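Local structure of disulfide oxidoreductase (Xylella fastidiosa, 2REM) at residues Phe33-Pro38 with Asp72-Ala77; His42-Leu47 with Arg89-Met94; Gln48-Arg53 with Ile178-Val183; Phe95-Ile98 with Gly102-Pro105. The protein probably exchanges disulfide bonds with protein substrates in the periplasm, as a thioredoxin-fold oxidoreductase of the DsbA subfamily. All blocks are in the same frame, centred on the assembly; numbering follows the deposited sequence.

Contact 1 of 4, residues Phe33-Pro38 with Asp72-Ala77; sequences FGYTCP and DPFARA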
loop_
_atom_site.group_PDB
_atom_site.type_symbol
_atom_site.label_atom_id
_atom_site.label_comp_id
_atom_site.label_asym_id
_atom_site.label_seq_id
_atom_site.Cartn_x
_atom_site.Cartn_y
_atom_site.Cartn_z
ATOM N N PHE A 33 0.207 1.205 3.152
ATOM C CA PHE A 33 0.015 0.187 4.171
ATOM C C PHE A 33 1.395 -0.159 4.742
ATOM O O PHE A 33 2.439 0.130 4.133
ATOM C CB PHE A 33 -0.572 -1.091 3.533
ATOM C CG PHE A 33 0.477 -1.909 2.818
ATOM C CD1 PHE A 33 1.094 -2.994 3.453
ATOM C CD2 PHE A 33 0.895 -1.551 1.550
ATOM C CE1 PHE A 33 2.101 -3.686 2.824
ATOM C CE2 PHE A 33 1.891 -2.260 0.914
ATOM C CZ PHE A 33 2.489 -3.318 1.548
ATOM N N GLY A 34 1.392 -0.775 5.902
ATOM C CA GLY A 34 2.574 -1.472 6.396
ATOM C C GLY A 34 2.169 -2.871 6.835
ATOM O O GLY A 34 1.108 -3.066 7.436
ATOM N N TYR A 35 3.015 -3.853 6.546
ATOM C CA TYR A 35 2.847 -5.209 7.062
ATOM C C TYR A 35 2.806 -5.260 8.588
ATOM O O TYR A 35 2.127 -6.109 9.175
ATOM C CB TYR A 35 3.973 -6.104 6.528
ATOM C CG TYR A 35 3.758 -6.603 5.110
ATOM C CD1 TYR A 35 2.549 -7.206 4.738
ATOM C CD2 TYR A 35 4.772 -6.519 4.164
ATOM C CE1 TYR A 35 2.352 -7.669 3.462
ATOM C CE2 TYR A 35 4.587 -7.007 2.871
ATOM C CZ TYR A 35 3.366 -7.574 2.538
ATOM O OH TYR A 35 3.153 -8.062 1.295
ATOM N N THR A 36 3.503 -4.322 9.232
ATOM C CA THR A 36 3.563 -4.278 10.691
ATOM C C THR A 36 2.310 -3.704 11.319
ATOM O O THR A 36 2.151 -3.753 12.540
ATOM C CB THR A 36 4.778 -3.449 11.226
ATOM O OG1 THR A 36 4.702 -2.102 10.759
ATOM C CG2 THR A 36 6.097 -4.070 10.808
ATOM N N CYS A 37 1.444 -3.140 10.484
ATOM C CA CYS A 37 0.253 -2.454 10.954
ATOM C C CYS A 37 -0.914 -3.421 11.103
ATOM O O CYS A 37 -1.360 -4.013 10.120
ATOM C CB CYS A 37 -0.114 -1.351 9.982
ATOM S SG CYS A 37 -1.579 -0.518 10.470
ATOM N N PRO A 38 -1.405 -3.606 12.331
ATOM C CA PRO A 38 -2.529 -4.549 12.469
ATOM C C PRO A 38 -3.806 -4.037 11.790
ATOM O O PRO A 38 -4.610 -4.846 11.356
ATOM C CB PRO A 38 -2.702 -4.685 13.977
ATOM C CG PRO A 38 -2.063 -3.477 14.554
ATOM C CD PRO A 38 -0.984 -3.047 13.624
ATOM N N ASP A 72 10.373 0.069 7.821
ATOM C CA ASP A 72 11.196 0.127 6.605
ATOM C C ASP A 72 11.610 -1.235 6.064
ATOM O O ASP A 72 11.468 -1.456 4.871
ATOM C CB ASP A 72 12.398 1.058 6.777
ATOM C CG ASP A 72 12.000 2.510 6.810
ATOM O OD1 ASP A 72 10.794 2.821 6.760
ATOM O OD2 ASP A 72 12.908 3.352 6.874
ATOM N N PRO A 73 12.111 -2.153 6.927
ATOM C CA PRO A 73 12.377 -3.503 6.444
ATOM C C PRO A 73 11.171 -4.138 5.772
ATOM O O PRO A 73 11.311 -4.826 4.743
ATOM C CB PRO A 73 12.742 -4.273 7.725
ATOM C CG PRO A 73 13.320 -3.265 8.614
ATOM C CD PRO A 73 12.518 -2.002 8.346
ATOM N N PHE A 74 9.979 -3.892 6.324
ATOM C CA PHE A 74 8.787 -4.485 5.741
ATOM C C PHE A 74 8.325 -3.798 4.480
ATOM O O PHE A 74 7.705 -4.426 3.611
ATOM C CB PHE A 74 7.675 -4.573 6.779
ATOM C CG PHE A 74 7.930 -5.622 7.770
ATOM C CD1 PHE A 74 7.701 -6.956 7.435
ATOM C CD2 PHE A 74 8.478 -5.313 9.016
ATOM C CE1 PHE A 74 7.962 -7.985 8.348
ATOM C CE2 PHE A 74 8.740 -6.338 9.931
ATOM C CZ PHE A 74 8.476 -7.686 9.569
ATOM N N ALA A 75 8.628 -2.505 4.377
ATOM C CA ALA A 75 8.393 -1.815 3.117
ATOM C C ALA A 75 9.283 -2.454 2.061
ATOM O O ALA A 75 8.869 -2.708 0.940
ATOM C CB ALA A 75 8.740 -0.344 3.236
ATOM N N ARG A 76 10.547 -2.649 2.419
ATOM C CA ARG A 76 11.499 -3.227 1.508
ATOM C C ARG A 76 11.134 -4.685 1.171
ATOM O O ARG A 76 11.284 -5.109 0.022
ATOM C CB ARG A 76 12.912 -3.073 2.097
ATOM C CG ARG A 76 13.988 -2.952 1.077
ATOM C CD ARG A 76 15.330 -2.655 1.759
ATOM N NE ARG A 76 15.441 -1.272 2.210
ATOM C CZ ARG A 76 15.768 -0.230 1.452
ATOM N NH1 ARG A 76 15.853 0.968 2.028
ATOM N NH2 ARG A 76 16.026 -0.372 0.129
ATOM N N ALA A 77 10.644 -5.429 2.166
ATOM C CA ALA A 77 10.138 -6.779 1.962
ATOM C C ALA A 77 9.046 -6.771 0.889
ATOM O O ALA A 77 9.098 -7.532 -0.052
ATOM C CB ALA A 77 9.576 -7.355 3.244
#
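The methyl group of T36 and the CB of Y35 both press on the ring of F74, the large apolar side chain that helix 71-83 turns toward the loop 33-38. T36 CG2 stands 3.2 Å from F74 CD2 and 3.6 Å from F74 CE2, a tight approach that comes at a slant to the ring. Beside CD1 the partner is Y35, whose CB lies 3.9 Å from F74 CD1. The Y35 ring runs on past F74 toward the helix backbone, and its CD2 comes within 3.6 Å of F74 O, with that oxygen close to the plane of the tyrosine ring.

A chi1 of 60° in T36 sets OG1 between its own N and carbonyl carbon and turns the methyl, anti to the carbonyl carbon, to the phenyl ring. Behind these residues, F33 CE1 lies over the centre of one face of the Y35 ring, 3.8 Å above it. The loop itself is bent by a type I turn from G34 to C37, closed by the bond from C37 N to G34 O. C37, at the N-cap of helix 38-52, opens the CxxC motif expected to be redox-active, here with both cysteines as thiols. Helix 87-101 flanks the group, M94 and I98 packing on Y35. Since the contact is made by carbon surfaces and one aromatic C-H edge beside a carbonyl, it depends on shape and burial instead of directed polar bonds.

Contact 2 of 4, residues His42-Leu47 with Arg89-Met94; sequences HFDSKL and RSHTAM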
loop_
_atom_site.group_PDB
_atom_site.type_symbol
_atom_site.label_atom_id
_atom_site.label_comp_id
_atom_site.label_asym_id
_atom_site.label_seq_id
_atom_site.Cartn_x
_atom_site.Cartn_y
_atom_site.Cartn_z
ATOM N N HIS A 42 -5.998 -6.129 9.016
ATOM C CA HIS A 42 -7.431 -6.343 9.196
ATOM C C HIS A 42 -8.209 -5.840 7.992
ATOM O O HIS A 42 -9.245 -6.386 7.638
ATOM C CB HIS A 42 -7.919 -5.651 10.466
ATOM C CG HIS A 42 -7.384 -6.250 11.733
ATOM N ND1 HIS A 42 -7.421 -5.589 12.942
ATOM C CD2 HIS A 42 -6.794 -7.447 11.979
ATOM C CE1 HIS A 42 -6.893 -6.356 13.880
ATOM N NE2 HIS A 42 -6.497 -7.486 13.319
ATOM N N PHE A 43 -7.688 -4.800 7.364
ATOM C CA PHE A 43 -8.353 -4.150 6.268
ATOM C C PHE A 43 -8.167 -4.909 4.975
ATOM O O PHE A 43 -8.982 -4.790 4.068
ATOM C CB PHE A 43 -7.746 -2.761 6.114
ATOM C CG PHE A 43 -8.425 -1.877 5.109
ATOM C CD1 PHE A 43 -9.809 -1.888 4.930
ATOM C CD2 PHE A 43 -7.668 -0.966 4.389
ATOM C CE1 PHE A 43 -10.424 -1.005 4.010
ATOM C CE2 PHE A 43 -8.264 -0.098 3.485
ATOM C CZ PHE A 43 -9.644 -0.129 3.304
ATOM N N ASP A 44 -7.082 -5.675 4.875
ATOM C CA ASP A 44 -6.668 -6.117 3.566
ATOM C C ASP A 44 -7.735 -6.903 2.818
ATOM O O ASP A 44 -7.957 -6.666 1.639
ATOM C CB ASP A 44 -5.351 -6.873 3.594
ATOM C CG ASP A 44 -4.874 -7.200 2.197
ATOM O OD1 ASP A 44 -4.505 -6.261 1.414
ATOM O OD2 ASP A 44 -4.932 -8.387 1.875
ATOM N N SER A 45 -8.420 -7.812 3.498
ATOM C CA SER A 45 -9.414 -8.634 2.809
ATOM C C SER A 45 -10.541 -7.780 2.255
ATOM O O SER A 45 -10.965 -8.004 1.124
ATOM C CB SER A 45 -9.964 -9.730 3.715
ATOM O OG SER A 45 -10.816 -9.155 4.684
ATOM N N LYS A 46 -11.022 -6.816 3.051
ATOM C CA LYS A 46 -12.080 -5.893 2.606
ATOM C C LYS A 46 -11.553 -5.054 1.435
ATOM O O LYS A 46 -12.268 -4.829 0.453
ATOM C CB LYS A 46 -12.604 -4.975 3.739
ATOM C CG LYS A 46 -13.771 -5.531 4.545
ATOM C CD LYS A 46 -14.299 -4.533 5.606
ATOM C CE LYS A 46 -15.429 -5.127 6.457
ATOM N NZ LYS A 46 -14.936 -6.046 7.539
ATOM N N LEU A 47 -10.296 -4.623 1.546
ATOM C CA LEU A 47 -9.691 -3.779 0.533
ATOM C C LEU A 47 -9.476 -4.552 -0.769
ATOM O O LEU A 47 -9.726 -4.037 -1.855
ATOM C CB LEU A 47 -8.361 -3.225 1.033
ATOM C CG LEU A 47 -7.595 -2.334 0.039
ATOM C CD1 LEU A 47 -8.378 -1.096 -0.404
ATOM C CD2 LEU A 47 -6.318 -1.924 0.674
ATOM N N ARG A 89 0.708 -13.075 -4.000
ATOM C CA ARG A 89 0.421 -14.402 -3.454
ATOM C C ARG A 89 0.820 -14.534 -1.971
ATOM O O ARG A 89 0.347 -15.421 -1.293
ATOM C CB ARG A 89 1.155 -15.477 -4.253
ATOM C CG ARG A 89 2.642 -15.226 -4.241
ATOM C CD ARG A 89 3.463 -16.330 -4.839
ATOM N NE ARG A 89 2.956 -16.806 -6.105
ATOM C CZ ARG A 89 3.638 -17.608 -6.918
ATOM N NH1 ARG A 89 4.868 -18.002 -6.598
ATOM N NH2 ARG A 89 3.088 -18.022 -8.050
ATOM N N SER A 90 1.697 -13.665 -1.486
ATOM C CA SER A 90 2.201 -13.824 -0.121
ATOM C C SER A 90 1.654 -12.745 0.829
ATOM O O SER A 90 1.978 -12.745 2.014
ATOM C CB SER A 90 3.732 -13.817 -0.118
ATOM O OG SER A 90 4.210 -12.545 -0.515
ATOM N N HIS A 91 0.835 -11.833 0.309
ATOM C CA HIS A 91 0.513 -10.590 1.030
ATOM C C HIS A 91 -0.240 -10.865 2.338
ATOM O O HIS A 91 0.162 -10.405 3.422
ATOM C CB HIS A 91 -0.333 -9.683 0.121
ATOM C CG HIS A 91 -0.323 -8.249 0.532
ATOM N ND1 HIS A 91 -1.473 -7.548 0.830
ATOM C CD2 HIS A 91 0.701 -7.377 0.679
ATOM C CE1 HIS A 91 -1.154 -6.303 1.142
ATOM N NE2 HIS A 91 0.159 -6.177 1.067
ATOM N N THR A 92 -1.336 -11.599 2.224
ATOM C CA THR A 92 -2.139 -12.055 3.372
ATOM C C THR A 92 -1.292 -12.899 4.304
ATOM O O THR A 92 -1.317 -12.709 5.517
ATOM C CB THR A 92 -3.338 -12.873 2.893
ATOM O OG1 THR A 92 -4.156 -12.028 2.066
ATOM C CG2 THR A 92 -4.151 -13.405 4.083
ATOM N N ALA A 93 -0.522 -13.818 3.726
ATOM C CA ALA A 93 0.351 -14.673 4.523
ATOM C C ALA A 93 1.381 -13.869 5.326
ATOM O O ALA A 93 1.700 -14.210 6.483
ATOM C CB ALA A 93 1.043 -15.689 3.621
ATOM N N MET A 94 1.910 -12.802 4.732
ATOM C CA MET A 94 2.851 -11.970 5.474
ATOM C C MET A 94 2.145 -11.311 6.669
ATOM O O MET A 94 2.658 -11.331 7.764
ATOM C CB MET A 94 3.559 -10.931 4.589
ATOM C CG MET A 94 4.464 -10.004 5.399
ATOM S SD MET A 94 5.801 -10.881 6.262
ATOM C CE MET A 94 6.940 -10.989 4.914
HETATM O O HOH W 1 -3.996 -9.960 -0.188
#
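D44 and H91 face each other between helices 38-52 and 87-101, both buried and each with CG swung away from its own backbone N (chi1 -174° in D44, -160° in H91), which carries the two polar groups across the gap. The carboxylate meets the imidazole at its rim: D44 OD1 lies in the plane of the ring, and the two flat groups are turned 65° against each other. Which ring atom faces the carboxylate is uncertain, because the imidazole may be flipped. The rest of the ring is wedged among aromatics, edge-to-face with F33 and F95 and at a slant to Y35, so its rotation has little latitude.

In the thioredoxin fold of DsbA proteins, helix 38-52 starts at the CxxC motif, and helix 87-101 belongs to the helical domain that DsbA proteins insert into that fold; D44 is thus a buried acid on the redox helix, near the cysteines without touching them.

Toward the exposed T92 the contact slackens. D44 OD2 and T92 OG1 are 3.7 Å apart, and a water fills the interval, donating to D44 OD2 at 2.8 Å and pairing with T92 OG1 at 3.1 Å. Threonine suits this solvent side, its OG1, beside the backbone N, pointing to the water.

Contact 3 of 4, residues Gln48-Arg53 with Ile178-Val183; sequences QAWGAR and ITDYLV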
loop_
_atom_site.group_PDB
_atom_site.type_symbol
_atom_site.label_atom_id
_atom_site.label_comp_id
_atom_site.label_asym_id
_atom_site.label_seq_id
_atom_site.Cartn_x
_atom_site.Cartn_y
_atom_site.Cartn_z
ATOM N N GLN A 48 -9.017 -5.792 -0.657
ATOM C CA GLN A 48 -8.774 -6.572 -1.860
ATOM C C GLN A 48 -10.073 -6.859 -2.568
ATOM O O GLN A 48 -10.141 -6.783 -3.794
ATOM C CB GLN A 48 -7.965 -7.846 -1.577
ATOM C CG GLN A 48 -6.529 -7.578 -1.038
ATOM C CD GLN A 48 -5.540 -6.903 -2.020
ATOM O OE1 GLN A 48 -4.602 -6.236 -1.582
ATOM N NE2 GLN A 48 -5.733 -7.089 -3.322
ATOM N N ALA A 49 -11.127 -7.146 -1.802
ATOM C CA ALA A 49 -12.427 -7.395 -2.396
ATOM C C ALA A 49 -12.909 -6.156 -3.146
ATOM O O ALA A 49 -13.419 -6.252 -4.278
ATOM C CB ALA A 49 -13.440 -7.807 -1.327
ATOM N N TRP A 50 -12.762 -5.008 -2.495
ATOM C CA TRP A 50 -13.093 -3.721 -3.086
ATOM C C TRP A 50 -12.296 -3.522 -4.385
ATOM O O TRP A 50 -12.850 -3.168 -5.410
ATOM C CB TRP A 50 -12.808 -2.598 -2.081
ATOM C CG TRP A 50 -13.025 -1.226 -2.642
ATOM C CD1 TRP A 50 -14.158 -0.471 -2.564
ATOM C CD2 TRP A 50 -12.079 -0.458 -3.376
ATOM N NE1 TRP A 50 -13.964 0.736 -3.194
ATOM C CE2 TRP A 50 -12.696 0.766 -3.703
ATOM C CE3 TRP A 50 -10.756 -0.683 -3.786
ATOM C CZ2 TRP A 50 -12.043 1.753 -4.443
ATOM C CZ3 TRP A 50 -10.111 0.295 -4.509
ATOM C CH2 TRP A 50 -10.764 1.497 -4.836
ATOM N N GLY A 51 -11.002 -3.801 -4.338
ATOM C CA GLY A 51 -10.141 -3.684 -5.518
ATOM C C GLY A 51 -10.665 -4.494 -6.694
ATOM O O GLY A 51 -10.694 -4.015 -7.833
ATOM N N ALA A 52 -11.123 -5.707 -6.411
ATOM C CA ALA A 52 -11.611 -6.625 -7.444
ATOM C C ALA A 52 -12.947 -6.185 -8.014
ATOM O O ALA A 52 -13.307 -6.567 -9.118
ATOM C CB ALA A 52 -11.719 -8.031 -6.884
ATOM N N ARG A 53 -13.693 -5.407 -7.243
ATOM C CA ARG A 53 -14.986 -4.880 -7.662
ATOM C C ARG A 53 -14.892 -3.640 -8.578
ATOM O O ARG A 53 -15.911 -3.187 -9.095
ATOM C CB ARG A 53 -15.793 -4.479 -6.419
ATOM C CG ARG A 53 -16.516 -5.623 -5.724
ATOM C CD ARG A 53 -17.653 -5.111 -4.829
ATOM N NE ARG A 53 -17.294 -3.988 -3.949
ATOM C CZ ARG A 53 -16.685 -4.103 -2.768
ATOM N NH1 ARG A 53 -16.296 -5.287 -2.307
ATOM N NH2 ARG A 53 -16.442 -3.017 -2.047
ATOM N N ILE A 178 -15.914 6.473 1.156
ATOM C CA ILE A 178 -15.380 7.795 0.812
ATOM C C ILE A 178 -14.538 7.644 -0.450
ATOM O O ILE A 178 -14.555 8.511 -1.332
ATOM C CB ILE A 178 -14.523 8.385 1.969
ATOM C CG1 ILE A 178 -15.376 8.660 3.212
ATOM C CG2 ILE A 178 -13.721 9.642 1.522
ATOM C CD1 ILE A 178 -14.512 8.694 4.481
ATOM N N THR A 179 -13.801 6.542 -0.528
ATOM C CA THR A 179 -12.987 6.253 -1.701
ATOM C C THR A 179 -13.889 6.150 -2.932
ATOM O O THR A 179 -13.583 6.739 -3.973
ATOM C CB THR A 179 -12.190 4.954 -1.531
ATOM O OG1 THR A 179 -11.377 5.061 -0.369
ATOM C CG2 THR A 179 -11.300 4.696 -2.743
ATOM N N ASP A 180 -14.993 5.414 -2.805
ATOM C CA ASP A 180 -15.984 5.287 -3.886
ATOM C C ASP A 180 -16.453 6.647 -4.361
ATOM O O ASP A 180 -16.493 6.918 -5.562
ATOM C CB ASP A 180 -17.201 4.478 -3.435
ATOM C CG ASP A 180 -16.913 3.014 -3.326
ATOM O OD1 ASP A 180 -15.905 2.556 -3.890
ATOM O OD2 ASP A 180 -17.713 2.324 -2.678
ATOM N N TYR A 181 -16.832 7.498 -3.409
ATOM C CA TYR A 181 -17.263 8.861 -3.738
ATOM C C TYR A 181 -16.186 9.617 -4.533
ATOM O O TYR A 181 -16.496 10.251 -5.550
ATOM C CB TYR A 181 -17.649 9.647 -2.460
ATOM C CG TYR A 181 -17.667 11.143 -2.670
ATOM C CD1 TYR A 181 -16.546 11.914 -2.396
ATOM C CD2 TYR A 181 -18.797 11.775 -3.197
ATOM C CE1 TYR A 181 -16.552 13.291 -2.605
ATOM C CE2 TYR A 181 -18.813 13.136 -3.423
ATOM C CZ TYR A 181 -17.676 13.888 -3.120
ATOM O OH TYR A 181 -17.673 15.244 -3.329
ATOM N N LEU A 182 -14.944 9.562 -4.049
ATOM C CA LEU A 182 -13.826 10.282 -4.684
ATOM C C LEU A 182 -13.500 9.697 -6.046
ATOM O O LEU A 182 -13.195 10.444 -6.979
ATOM C CB LEU A 182 -12.558 10.238 -3.822
ATOM C CG LEU A 182 -12.600 10.950 -2.466
ATOM C CD1 LEU A 182 -11.351 10.554 -1.681
ATOM C CD2 LEU A 182 -12.681 12.467 -2.685
ATOM N N VAL A 183 -13.538 8.366 -6.147
ATOM C CA VAL A 183 -13.310 7.708 -7.442
ATOM C C VAL A 183 -14.406 8.091 -8.440
ATOM O O VAL A 183 -14.124 8.444 -9.578
ATOM C CB VAL A 183 -13.217 6.179 -7.321
ATOM C CG1 VAL A 183 -13.375 5.539 -8.713
ATOM C CG2 VAL A 183 -11.881 5.750 -6.655
HETATM O O HOH W 2 -17.563 0.137 -1.210
#
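W50 reaches across to helix 172-190 and gives its indole N-H to D180, the one direct hydrogen bond between the two segments. Its chi1 of 176° extends the ring away from its own helix. W50 NE1 lies 2.8 Å from D180 OD1, nearly straight at 162°, and the oxygen sits in the indole plane, taking the bond on its syn side though 29° out of the carboxylate plane. On the six-membered ring, W50 CZ2 packs at a slant, 3.5 Å from T179 CG2. The hydroxyl of T179 bonds to the T175 carbonyl, leaving the methyl for the tryptophan. Strand 27-33 lies beneath, V29 touching both W50 and T179, where two helices pack on one side of the thioredoxin sheet.

Three residues on, R53 folds back, W50 CA lying 3.4 Å over one face of its guanidinium, offset toward one side. A water donates to D180 OD2 at 2.6 Å and accepts a weak bond from R53 NH2 at 3.5 Å. Aspartate suits this partly exposed place because its oxygens divide the work, one accepting the indole N-H and the other the water; the positive charge of R53, not in contact, would probably favour the ionised carboxylate.

Contact 4 of 4, residues Phe95-Ile98 with Gly102-Pro105; sequences FEAI and GSVP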
loop_
_atom_site.group_PDB
_atom_site.type_symbol
_atom_site.label_atom_id
_atom_site.label_comp_id
_atom_site.label_asym_id
_atom_site.label_seq_id
_atom_site.Cartn_x
_atom_site.Cartn_y
_atom_site.Cartn_z
ATOM N N PHE A 95 0.979 -10.708 6.452
ATOM C CA PHE A 95 0.202 -10.162 7.569
ATOM C C PHE A 95 -0.058 -11.207 8.651
ATOM O O PHE A 95 0.119 -10.963 9.861
ATOM C CB PHE A 95 -1.153 -9.636 7.064
ATOM C CG PHE A 95 -1.096 -8.304 6.381
ATOM C CD1 PHE A 95 -0.618 -7.170 7.039
ATOM C CD2 PHE A 95 -1.631 -8.159 5.106
ATOM C CE1 PHE A 95 -0.636 -5.934 6.417
ATOM C CE2 PHE A 95 -1.633 -6.929 4.459
ATOM C CZ PHE A 95 -1.121 -5.804 5.118
ATOM N N GLU A 96 -0.481 -12.396 8.211
ATOM C CA GLU A 96 -0.750 -13.475 9.122
ATOM C C GLU A 96 0.514 -13.929 9.881
ATOM O O GLU A 96 0.466 -14.092 11.092
ATOM C CB GLU A 96 -1.443 -14.601 8.363
ATOM C CG GLU A 96 -1.309 -15.955 8.954
ATOM C CD GLU A 96 -2.127 -16.960 8.179
ATOM O OE1 GLU A 96 -1.936 -17.033 6.937
ATOM O OE2 GLU A 96 -2.971 -17.641 8.816
ATOM N N ALA A 97 1.637 -14.050 9.176
ATOM C CA ALA A 97 2.926 -14.413 9.787
ATOM C C ALA A 97 3.277 -13.450 10.919
ATOM O O ALA A 97 3.756 -13.867 11.962
ATOM C CB ALA A 97 4.015 -14.374 8.751
ATOM N N ILE A 98 3.034 -12.164 10.702
ATOM C CA ILE A 98 3.400 -11.136 11.680
ATOM C C ILE A 98 2.385 -11.087 12.815
ATOM O O ILE A 98 2.737 -11.118 14.001
ATOM C CB ILE A 98 3.505 -9.745 11.000
ATOM C CG1 ILE A 98 4.640 -9.748 9.973
ATOM C CG2 ILE A 98 3.679 -8.642 12.059
ATOM C CD1 ILE A 98 4.574 -8.618 8.995
ATOM N N GLY A 102 2.970 -15.168 14.440
ATOM C CA GLY A 102 4.230 -14.717 15.008
ATOM C C GLY A 102 5.424 -15.444 14.410
ATOM O O GLY A 102 6.413 -15.669 15.084
ATOM N N SER A 103 5.336 -15.822 13.138
ATOM C CA SER A 103 6.420 -16.544 12.484
ATOM C C SER A 103 7.406 -15.607 11.797
ATOM O O SER A 103 8.483 -16.014 11.365
ATOM C CB SER A 103 5.856 -17.557 11.476
ATOM O OG SER A 103 5.076 -16.865 10.528
ATOM N N VAL A 104 7.034 -14.339 11.670
ATOM C CA VAL A 104 7.969 -13.340 11.181
ATOM C C VAL A 104 7.912 -12.235 12.247
ATOM O O VAL A 104 6.833 -11.725 12.547
ATOM C CB VAL A 104 7.570 -12.801 9.762
ATOM C CG1 VAL A 104 8.422 -11.577 9.353
ATOM C CG2 VAL A 104 7.713 -13.897 8.691
ATOM N N PRO A 105 9.070 -11.876 12.827
ATOM C CA PRO A 105 9.094 -10.860 13.885
ATOM C C PRO A 105 8.978 -9.434 13.327
ATOM O O PRO A 105 9.357 -9.172 12.188
ATOM C CB PRO A 105 10.460 -11.072 14.535
ATOM C CG PRO A 105 11.340 -11.558 13.391
ATOM C CD PRO A 105 10.414 -12.397 12.515
HETATM O O HOH W 3 5.296 -11.204 14.681
#
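A97 and V104 touch through their side chains, A97 CB to V104 CG2 at 3.7 Å, where the chain leaves helix 87-101 and doubles back along its last turn. V104 has chi1 at 170°, with CG2 anti to the carbonyl carbon, beside the backbone N, and this places CG2 against the alanine. F117 of helix 111-119 packs on both residues, and F74 on V104, so the small methyl of A97 and the branched valine suit a buried spot with little room. S103, exposed, has chi1 at 58°, which places OG between backbone N and carbonyl carbon; S103 OG is then 3.2 Å from A97 CB. I98 CG1 lies 3.9 Å from V104 O, and I98 CA makes a C-H...O contact with that oxygen.

Backbone bonds complete the helix end. S103 N bonds to A97 O at 2.8 Å, and V104 N adds a weak bond to the same oxygen. G102, the first residue out of helical geometry, has a positive phi of 61°, which glycine adopts without strain; it lets the chain reverse. A water donates to both I98 O and V104 O. At this helix end A97 O is therefore met by loop N-H groups, and I98 O and V104 O by a shared water, while the apolar side chains seal the turn against its neighbours.

Contacts 1, 2 and 4 cluster round helix 87-101, with neighbouring centres 11 to 12 Å apart, and meet through shared aromatic packing. F74 of contact 1 touches I98 of contact 4, F74 CE1 to I98 CD1 being 3.5 Å, and the same ring reaches contact 2, with F74 CE1 4.2 Å from M94 SD. D44 CB meets F95 CE2 at 3.8 Å, tying contact 2 to contact 4. Contact 1 includes C37 of the predicted redox pair, and contact 2 uses helix 38-52, which C37 caps. Contact 3 uses the far end of that helix, its centre about 22 Å from that of contact 1 and 27 Å from that of contact 4, on the other flank of the chain's centre from contact 1.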